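Local atomic coordinates of transcription factor GAMBIF1 (Anopheles gambiae, PDB entry 1BVO), a protein that binds DNA through its Rel homology specificity domain and, like other Rel family members, probably activates transcription by RNA polymerase II. Residues 41-46 and 95-100; 52-57 and 84-89. All blocks are in the same frame, centred on the assembly; numbering follows the deposited sequence.

Contact 1. Residues 41-46 and 95-100; sequences PSIQVH and YTFNNL
Ile-43 and Phe-97 meet at the edge of an aromatic ring: CG1 of Ile-43 lies near the plane of the phenyl group, 4.2 Å from CE1 of Phe-97. CG1 of Ile-43 sits between the backbone N and the carbonyl carbon (chi1 60°), and the same methylene lies beside CB of Tyr-95, its hydrogen-bonded partner in the antiparallel register. The phenyl ring of Phe-97 is packed differently on its face, where CD1 of Tyr-95 stands 3.8 Å above the plane and over the ring centre. Phe-97 CG is anti to its own carbonyl carbon, beside the backbone N (chi1 -61°), and the ring edge also passes the carbonyl of Pro-41, with CD1 of Phe-97 3.6 Å from O of Pro-41. O of Pro-41 accepts the N-H of Phe-97 at 2.8 Å, nearly in line with the C=O bond. A second backbone bond runs from Ile-43 N to Tyr-95 O at 3.1 Å; the return bond from Tyr-95 N to Ile-43 O is weak. On the other face of the sheet Ser-42 and Thr-96 form a non-hydrogen-bonded pair, with CB of Ser-42 3.4 Å from OG1 of Thr-96. Strand 2-7 flanks strand 42-46 on its other edge, with Val-3 touching Ile-43. Inward, Phe-97 meets Val-54, Val-56, Val-86 and the ring of Phe-147. The two faces therefore differ in chemistry: hydroxyl-bearing Ser-42 and Thr-96 occupy one, whereas Ile-43 and Tyr-95 on the other join Phe-97 in apolar packing against the larger sheet. Backbone bonds fix the register, and the aromatic and aliphatic contacts join this small sheet to the domain core.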
loop_
_atom_site.group_PDB
_atom_site.type_symbol
_atom_site.label_atom_id
_atom_site.label_comp_id
_atom_site.label_asym_id
_atom_site.label_seq_id
_atom_site.Cartn_x
_atom_site.Cartn_y
_atom_site.Cartn_z
ATOM N N PRO C 41 17.179 -17.441 -20.367
ATOM C CA PRO C 41 16.175 -18.180 -21.151
ATOM C C PRO C 41 16.396 -18.009 -22.627
ATOM O O PRO C 41 16.705 -16.913 -23.087
ATOM C CB PRO C 41 14.864 -17.490 -20.771
ATOM C CG PRO C 41 15.087 -17.068 -19.402
ATOM C CD PRO C 41 16.509 -16.527 -19.427
ATOM N N SER C 42 16.159 -19.053 -23.394
ATOM C CA SER C 42 16.338 -18.927 -24.818
ATOM C C SER C 42 15.449 -19.862 -25.603
ATOM O O SER C 42 15.011 -20.908 -25.102
ATOM C CB SER C 42 17.811 -19.095 -25.199
ATOM O OG SER C 42 18.475 -20.055 -24.398
ATOM N N ILE C 43 15.051 -19.397 -26.777
ATOM C CA ILE C 43 14.200 -20.169 -27.651
ATOM C C ILE C 43 14.947 -20.405 -28.960
ATOM O O ILE C 43 16.005 -19.805 -29.211
ATOM C CB ILE C 43 12.856 -19.452 -27.912
ATOM C CG1 ILE C 43 13.095 -18.098 -28.578
ATOM C CG2 ILE C 43 12.092 -19.291 -26.610
ATOM C CD1 ILE C 43 11.847 -17.476 -29.145
ATOM N N GLN C 44 14.365 -21.259 -29.792
ATOM C CA GLN C 44 14.958 -21.643 -31.050
ATOM C C GLN C 44 13.833 -22.066 -31.961
ATOM O O GLN C 44 13.073 -22.968 -31.625
ATOM C CB GLN C 44 15.847 -22.853 -30.784
ATOM C CG GLN C 44 17.242 -22.786 -31.347
ATOM C CD GLN C 44 17.272 -23.055 -32.826
ATOM O OE1 GLN C 44 16.566 -23.938 -33.330
ATOM N NE2 GLN C 44 18.110 -22.317 -33.532
ATOM N N VAL C 45 13.683 -21.409 -33.094
ATOM C CA VAL C 45 12.636 -21.795 -34.017
ATOM C C VAL C 45 13.142 -22.943 -34.861
ATOM O O VAL C 45 14.335 -23.048 -35.124
ATOM C CB VAL C 45 12.221 -20.649 -34.945
ATOM C CG1 VAL C 45 11.179 -21.118 -35.938
ATOM C CG2 VAL C 45 11.705 -19.492 -34.128
ATOM N N HIS C 46 12.246 -23.846 -35.223
ATOM C CA HIS C 46 12.607 -24.974 -36.062
ATOM C C HIS C 46 11.703 -24.944 -37.269
ATOM O O HIS C 46 10.634 -24.344 -37.238
ATOM C CB HIS C 46 12.388 -26.293 -35.330
ATOM C CG HIS C 46 13.294 -26.490 -34.155
ATOM N ND1 HIS C 46 14.592 -26.932 -34.285
ATOM C CD2 HIS C 46 13.069 -26.348 -32.833
ATOM C CE1 HIS C 46 15.127 -27.057 -33.082
ATOM N NE2 HIS C 46 14.227 -26.717 -32.187
ATOM N N TYR C 95 17.112 -16.762 -29.945
ATOM C CA TYR C 95 17.177 -15.524 -29.216
ATOM C C TYR C 95 17.376 -15.947 -27.802
ATOM O O TYR C 95 16.854 -16.973 -27.367
ATOM C CB TYR C 95 15.901 -14.692 -29.354
ATOM C CG TYR C 95 16.084 -13.267 -28.924
ATOM C CD1 TYR C 95 16.074 -12.921 -27.575
ATOM C CD2 TYR C 95 16.296 -12.253 -29.862
ATOM C CE1 TYR C 95 16.272 -11.612 -27.165
ATOM C CE2 TYR C 95 16.495 -10.940 -29.472
ATOM C CZ TYR C 95 16.481 -10.625 -28.118
ATOM O OH TYR C 95 16.670 -9.332 -27.696
ATOM N N THR C 96 18.139 -15.148 -27.087
ATOM C CA THR C 96 18.446 -15.429 -25.716
ATOM C C THR C 96 18.032 -14.165 -24.976
ATOM O O THR C 96 18.423 -13.053 -25.361
ATOM C CB THR C 96 19.943 -15.765 -25.650
ATOM O OG1 THR C 96 20.163 -16.996 -26.363
ATOM C CG2 THR C 96 20.429 -15.912 -24.234
ATOM N N PHE C 97 17.116 -14.327 -24.020
ATOM C CA PHE C 97 16.612 -13.205 -23.250
ATOM C C PHE C 97 17.543 -12.949 -22.090
ATOM O O PHE C 97 17.447 -13.602 -21.055
ATOM C CB PHE C 97 15.192 -13.481 -22.777
ATOM C CG PHE C 97 14.234 -13.695 -23.900
ATOM C CD1 PHE C 97 14.048 -14.959 -24.449
ATOM C CD2 PHE C 97 13.589 -12.609 -24.471
ATOM C CE1 PHE C 97 13.224 -15.137 -25.554
ATOM C CE2 PHE C 97 12.759 -12.774 -25.577
ATOM C CZ PHE C 97 12.583 -14.039 -26.121
ATOM N N ASN C 98 18.449 -11.997 -22.263
ATOM C CA ASN C 98 19.408 -11.692 -21.222
ATOM C C ASN C 98 18.946 -10.570 -20.294
ATOM O O ASN C 98 19.514 -10.387 -19.215
ATOM C CB ASN C 98 20.760 -11.368 -21.833
ATOM C CG ASN C 98 20.648 -10.340 -22.907
ATOM O OD1 ASN C 98 20.776 -9.149 -22.646
ATOM N ND2 ASN C 98 20.274 -10.778 -24.101
ATOM N N ASN C 99 17.941 -9.803 -20.719
ATOM C CA ASN C 99 17.387 -8.742 -19.871
ATOM C C ASN C 99 15.866 -8.834 -19.941
ATOM O O ASN C 99 15.231 -8.214 -20.798
ATOM C CB ASN C 99 17.884 -7.337 -20.261
ATOM C CG ASN C 99 17.759 -6.315 -19.100
ATOM O OD1 ASN C 99 17.695 -5.105 -19.330
ATOM N ND2 ASN C 99 17.766 -6.795 -17.869
ATOM N N LEU C 100 15.325 -9.731 -19.119
ATOM C CA LEU C 100 13.890 -9.989 -19.010
ATOM C C LEU C 100 13.587 -10.015 -17.510
ATOM O O LEU C 100 14.051 -10.909 -16.779
ATOM C CB LEU C 100 13.538 -11.351 -19.634
ATOM C CG LEU C 100 12.141 -11.606 -20.227
ATOM C CD1 LEU C 100 11.879 -10.645 -21.370
ATOM C CD2 LEU C 100 12.084 -13.037 -20.715
#

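Contact 2. Residues 52-57 and 84-89; sequences AVVVVS and CTVEIN
Val-54 and Val-86 lie side by side as a hydrogen-bonded antiparallel pair, their side chains pointing the same way. CG1 of Val-54 meets CG2 of Val-86 at 3.4 Å; each of these methyls stands between its own backbone N and carbonyl carbon (chi1 75° for Val-54), which brings the two branches together. Beyond them, CG1 of Ile-88 comes within 4.3 Å of CB of Val-54. CB and CG1 of Ile-88 lie against the oxygen of Ala-52, which also accepts the N-H of Ile-88 at 2.7 Å. Val-56 and Cys-84 continue the same inner face. The sulfur of Cys-84, anti to the backbone N (chi1 173°), is joined in a disulfide to Cys-79 on the adjoining hairpin strand.

The opposite face carries Val-53, Val-55, Thr-85 and Glu-87. CG2 of Val-55 rests 3.7 Å from CG2 of Thr-85, the two side chains being aligned, whereas Val-53 and Glu-87 meet at a slant through CG1 and CB. The extended Glu-87 carries its carboxylate to a salt bridge with Arg-51.

Backbone bonds in both directions pair Val-54 with Val-86 and Val-56 with Cys-84. With strand 142-152 on the other side of strand 52-59, this valine-rich pair forms an interior part of the antiparallel sheet in the immunoglobulin-like beta-sandwich of the Rel homology specificity domain.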
loop_
_atom_site.group_PDB
_atom_site.type_symbol
_atom_site.label_atom_id
_atom_site.label_comp_id
_atom_site.label_asym_id
_atom_site.label_seq_id
_atom_site.Cartn_x
_atom_site.Cartn_y
_atom_site.Cartn_z
ATOM N N ALA C 52 11.463 -13.173 -38.251
ATOM C CA ALA C 52 10.503 -13.644 -37.268
ATOM C C ALA C 52 10.693 -12.959 -35.942
ATOM O O ALA C 52 11.784 -12.933 -35.382
ATOM C CB ALA C 52 10.588 -15.151 -37.096
ATOM N N VAL C 53 9.607 -12.386 -35.455
ATOM C CA VAL C 53 9.644 -11.693 -34.193
ATOM C C VAL C 53 9.055 -12.584 -33.118
ATOM O O VAL C 53 8.477 -13.644 -33.412
ATOM C CB VAL C 53 8.885 -10.367 -34.297
ATOM C CG1 VAL C 53 9.565 -9.482 -35.325
ATOM C CG2 VAL C 53 7.438 -10.622 -34.706
ATOM N N VAL C 54 9.252 -12.201 -31.868
ATOM C CA VAL C 54 8.726 -12.968 -30.764
ATOM C C VAL C 54 8.161 -12.021 -29.728
ATOM O O VAL C 54 8.708 -10.957 -29.454
ATOM C CB VAL C 54 9.805 -13.861 -30.128
ATOM C CG1 VAL C 54 10.770 -13.032 -29.288
ATOM C CG2 VAL C 54 9.167 -14.957 -29.288
ATOM N N VAL C 55 6.994 -12.391 -29.229
ATOM C CA VAL C 55 6.305 -11.636 -28.203
ATOM C C VAL C 55 6.328 -12.481 -26.953
ATOM O O VAL C 55 5.900 -13.646 -26.953
ATOM C CB VAL C 55 4.836 -11.396 -28.562
ATOM C CG1 VAL C 55 4.112 -10.709 -27.405
ATOM C CG2 VAL C 55 4.740 -10.560 -29.817
ATOM N N VAL C 56 6.834 -11.907 -25.881
ATOM C CA VAL C 56 6.904 -12.604 -24.627
ATOM C C VAL C 56 6.020 -11.841 -23.655
ATOM O O VAL C 56 5.999 -10.607 -23.658
ATOM C CB VAL C 56 8.341 -12.650 -24.086
ATOM C CG1 VAL C 56 8.403 -13.528 -22.846
ATOM C CG2 VAL C 56 9.284 -13.151 -25.156
ATOM N N SER C 57 5.206 -12.583 -22.913
ATOM C CA SER C 57 4.339 -11.986 -21.907
ATOM C C SER C 57 4.075 -13.040 -20.847
ATOM O O SER C 57 4.368 -14.221 -21.048
ATOM C CB SER C 57 3.025 -11.468 -22.503
ATOM O OG SER C 57 2.174 -12.512 -22.934
ATOM N N CYS C 84 6.750 -7.747 -24.071
ATOM C CA CYS C 84 8.065 -7.553 -24.593
ATOM C C CYS C 84 8.207 -8.221 -25.948
ATOM O O CYS C 84 8.115 -9.435 -26.059
ATOM C CB CYS C 84 9.029 -8.104 -23.558
ATOM S SG CYS C 84 10.686 -8.139 -24.052
ATOM N N THR C 85 8.546 -7.411 -26.945
ATOM C CA THR C 85 8.650 -7.847 -28.332
ATOM C C THR C 85 10.036 -7.664 -28.967
ATOM O O THR C 85 10.522 -6.539 -29.059
ATOM C CB THR C 85 7.663 -7.021 -29.184
ATOM O OG1 THR C 85 6.536 -6.647 -28.372
ATOM C CG2 THR C 85 7.186 -7.804 -30.397
ATOM N N VAL C 86 10.655 -8.743 -29.452
ATOM C CA VAL C 86 11.964 -8.641 -30.105
ATOM C C VAL C 86 12.042 -9.475 -31.390
ATOM O O VAL C 86 11.358 -10.491 -31.520
ATOM C CB VAL C 86 13.141 -9.065 -29.178
ATOM C CG1 VAL C 86 13.235 -8.148 -27.978
ATOM C CG2 VAL C 86 13.009 -10.515 -28.756
ATOM N N GLU C 87 12.876 -9.036 -32.333
ATOM C CA GLU C 87 13.067 -9.753 -33.592
ATOM C C GLU C 87 14.201 -10.770 -33.470
ATOM O O GLU C 87 15.285 -10.459 -32.954
ATOM C CB GLU C 87 13.342 -8.792 -34.753
ATOM C CG GLU C 87 13.500 -9.518 -36.086
ATOM C CD GLU C 87 13.520 -8.594 -37.307
ATOM O OE1 GLU C 87 13.471 -7.351 -37.162
ATOM O OE2 GLU C 87 13.572 -9.134 -38.429
ATOM N N ILE C 88 13.922 -11.986 -33.935
ATOM C CA ILE C 88 14.843 -13.127 -33.902
ATOM C C ILE C 88 15.908 -13.089 -35.005
ATOM O O ILE C 88 15.646 -12.639 -36.125
ATOM C CB ILE C 88 14.055 -14.484 -34.048
ATOM C CG1 ILE C 88 13.006 -14.644 -32.942
ATOM C CG2 ILE C 88 14.985 -15.663 -33.986
ATOM C CD1 ILE C 88 12.498 -16.089 -32.798
ATOM N N ASN C 89 17.113 -13.556 -34.673
ATOM C CA ASN C 89 18.218 -13.645 -35.627
ATOM C C ASN C 89 17.679 -14.445 -36.811
ATOM O O ASN C 89 17.337 -15.614 -36.664
ATOM C CB ASN C 89 19.400 -14.384 -34.980
ATOM C CG ASN C 89 20.595 -14.523 -35.912
ATOM O OD1 ASN C 89 20.515 -15.157 -36.966
ATOM N ND2 ASN C 89 21.715 -13.944 -35.519
#

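Contact 1 packs over the inner face of contact 2, their centres about 9 Å apart, and contact 2 is nested within the chain loop that contact 1 closes. Both aromatic residues of 95-100 take part in the junction: CE2 of Phe-97 is 3.5 Å from CG2 of Val-56, and CZ of Tyr-95 is 3.5 Å from CG2 of Val-86. From strand 42-46, CD1 of Ile-43 reaches CG2 of Val-54 at 3.7 Å. The bound DNA lies closer to contact 1, whose nearest atom is about 8 Å away, than to contact 2, at about 17 Å; both are parts of the domain framework rather than direct DNA contacts.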